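Local coordinates for protein LYND (Lyngbya aestuarii, PDB 4V1T) that probably acts as a YcaO-type cyclodehydratase that uses ATP and magnesium to form azoline heterocycles in cyanobactin precursor peptides, at residues P375-V380 with Q582-E587. Sequence-based numbering, arbitrary orientation.
Sequences PANPLV and QQFYRE
N377 meets the ring of F584 with its amide nitrogen: ND2 comes within 3.1 Å of F584 CZ, at the end of the ring farthest from the helix backbone, with CE1 almost as near, and the amide and ring planes are 48° apart. The approach is oblique, and no hydrogen bond joins the two segments. With CG anti to the backbone N (chi1 -174°), the amide is carried to the F584 ring, and it is held from the other end, because OD1 accepts the backbone N of L379 at 2.7 Å in an Asx turn. A second, weak bond from V380 N falls on the same oxygen. P378, inside this turn, packs on Q336 of the second subunit. Next along the loop, L379 runs alongside F584 with the two side chains pointing opposite ways, bringing CD1 to 3.9 Å from F584 CB, near the root of the aromatic side chain. V380 comes in across it at about a right angle, with CG2 4.0 Å from F584 CE2. The phenylalanine, whose own CG is anti to its backbone N (chi1 174°), thus projects from the helix to touch all three side chains. Were it cut back to an alanine here, the N377 amide and the methyls of L379 and V380 would probably lose their shared partner and a gap would open between loop and helix. This is structural packing, with the V380 side chain about 13 Å from a bound ADP; it joins the loop between strands 369-371 and 381-385 to helix 576-587 of the YcaO family region, where L379 O also accepts a hydrogen bond from Y577 OH. Helix 630-649 is shared by both, touched by V380 from the loop and by Y585 from the helix, while Y585 also packs on strand 590-596.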
loop_
_atom_site.group_PDB
_atom_site.type_symbol
_atom_site.label_atom_id
_atom_site.label_comp_id
_atom_site.label_asym_id
_atom_site.label_seq_id
_atom_site.Cartn_x
_atom_site.Cartn_y
_atom_site.Cartn_z
ATOM N N PRO B 375 -3.423 -4.124 13.977
ATOM C CA PRO B 375 -4.040 -2.872 13.523
ATOM C C PRO B 375 -5.229 -2.442 14.379
ATOM O O PRO B 375 -5.548 -1.252 14.444
ATOM C CB PRO B 375 -4.498 -3.193 12.091
ATOM C CG PRO B 375 -3.763 -4.429 11.698
ATOM C CD PRO B 375 -3.482 -5.180 12.951
ATOM N N ALA B 376 -5.871 -3.408 15.031
ATOM C CA ALA B 376 -7.039 -3.133 15.851
ATOM C C ALA B 376 -6.673 -2.294 17.071
ATOM O O ALA B 376 -7.526 -1.617 17.641
ATOM C CB ALA B 376 -7.706 -4.435 16.275
ATOM N N ASN B 377 -5.403 -2.351 17.467
ATOM C CA ASN B 377 -4.889 -1.578 18.594
ATOM C C ASN B 377 -4.539 -0.163 18.143
ATOM O O ASN B 377 -3.571 0.032 17.397
ATOM C CB ASN B 377 -3.643 -2.262 19.174
ATOM C CG ASN B 377 -3.130 -1.588 20.437
ATOM O OD1 ASN B 377 -3.407 -0.420 20.702
ATOM N ND2 ASN B 377 -2.371 -2.333 21.228
ATOM N N PRO B 378 -5.303 0.838 18.605
ATOM C CA PRO B 378 -5.003 2.207 18.184
ATOM C C PRO B 378 -3.979 2.912 19.048
ATOM O O PRO B 378 -3.724 4.093 18.813
ATOM C CB PRO B 378 -6.350 2.918 18.322
ATOM C CG PRO B 378 -7.157 2.077 19.291
ATOM C CD PRO B 378 -6.405 0.808 19.579
ATOM N N LEU B 379 -3.414 2.211 20.030
ATOM C CA LEU B 379 -2.519 2.831 21.003
ATOM C C LEU B 379 -1.050 2.527 20.742
ATOM O O LEU B 379 -0.167 3.251 21.199
ATOM C CB LEU B 379 -2.883 2.367 22.412
ATOM C CG LEU B 379 -4.303 2.728 22.831
ATOM C CD1 LEU B 379 -4.776 1.841 23.970
ATOM C CD2 LEU B 379 -4.378 4.194 23.213
ATOM N N VAL B 380 -0.795 1.454 20.007
ATOM C CA VAL B 380 0.553 0.956 19.804
ATOM C C VAL B 380 0.833 0.779 18.310
ATOM O O VAL B 380 0.110 0.038 17.635
ATOM C CB VAL B 380 0.712 -0.382 20.585
ATOM C CG1 VAL B 380 2.059 -1.041 20.346
ATOM C CG2 VAL B 380 0.512 -0.147 22.093
ATOM N N GLN B 582 -1.070 3.720 29.785
ATOM C CA GLN B 582 -0.865 3.151 31.119
ATOM C C GLN B 582 -1.927 2.101 31.423
ATOM O O GLN B 582 -1.624 1.042 31.972
ATOM C CB GLN B 582 -0.910 4.235 32.190
ATOM C CG GLN B 582 0.349 5.067 32.293
ATOM C CD GLN B 582 0.341 5.965 33.517
ATOM O OE1 GLN B 582 -0.513 6.849 33.652
ATOM N NE2 GLN B 582 1.294 5.741 34.417
ATOM N N GLN B 583 -3.170 2.410 31.064
ATOM C CA GLN B 583 -4.280 1.500 31.301
ATOM C C GLN B 583 -4.136 0.261 30.429
ATOM O O GLN B 583 -4.379 -0.861 30.876
ATOM C CB GLN B 583 -5.622 2.194 31.028
ATOM C CG GLN B 583 -6.842 1.312 31.260
ATOM C CD GLN B 583 -6.930 0.774 32.678
ATOM O OE1 GLN B 583 -6.602 1.466 33.638
ATOM N NE2 GLN B 583 -7.378 -0.467 32.814
ATOM N N PHE B 584 -3.732 0.470 29.184
ATOM C CA PHE B 584 -3.510 -0.637 28.272
ATOM C C PHE B 584 -2.418 -1.570 28.807
ATOM O O PHE B 584 -2.509 -2.788 28.669
ATOM C CB PHE B 584 -3.118 -0.115 26.897
ATOM C CG PHE B 584 -2.725 -1.199 25.936
ATOM C CD1 PHE B 584 -3.681 -1.837 25.169
ATOM C CD2 PHE B 584 -1.399 -1.587 25.811
ATOM C CE1 PHE B 584 -3.326 -2.835 24.285
ATOM C CE2 PHE B 584 -1.037 -2.581 24.928
ATOM C CZ PHE B 584 -2.000 -3.212 24.170
ATOM N N TYR B 585 -1.382 -0.983 29.400
ATOM C CA TYR B 585 -0.323 -1.758 30.036
ATOM C C TYR B 585 -0.877 -2.536 31.226
ATOM O O TYR B 585 -0.595 -3.720 31.386
ATOM C CB TYR B 585 0.818 -0.843 30.483
ATOM C CG TYR B 585 1.879 -0.694 29.433
ATOM C CD1 TYR B 585 1.613 -0.039 28.243
ATOM C CD2 TYR B 585 3.152 -1.220 29.622
ATOM C CE1 TYR B 585 2.577 0.091 27.270
ATOM C CE2 TYR B 585 4.126 -1.093 28.654
ATOM C CZ TYR B 585 3.828 -0.438 27.473
ATOM O OH TYR B 585 4.778 -0.303 26.488
ATOM N N ARG B 586 -1.667 -1.859 32.054
ATOM C CA ARG B 586 -2.319 -2.496 33.194
ATOM C C ARG B 586 -3.146 -3.711 32.760
ATOM O O ARG B 586 -3.204 -4.727 33.460
ATOM C CB ARG B 586 -3.216 -1.489 33.919
ATOM C CG ARG B 586 -2.734 -1.112 35.305
ATOM C CD ARG B 586 -3.657 -0.097 35.949
ATOM N NE ARG B 586 -3.018 1.212 36.022
ATOM C CZ ARG B 586 -3.380 2.291 35.331
ATOM N NH1 ARG B 586 -4.406 2.258 34.494
ATOM N NH2 ARG B 586 -2.710 3.428 35.487
ATOM N N GLU B 587 -3.780 -3.597 31.597
ATOM C CA GLU B 587 -4.625 -4.663 31.075
ATOM C C GLU B 587 -3.813 -5.804 30.458
ATOM O O GLU B 587 -4.327 -6.906 30.264
ATOM C CB GLU B 587 -5.596 -4.094 30.043
ATOM C CG GLU B 587 -6.667 -3.185 30.641
ATOM C CD GLU B 587 -7.468 -2.446 29.587
ATOM O OE1 GLU B 587 -7.143 -2.573 28.384
ATOM O OE2 GLU B 587 -8.422 -1.729 29.961
#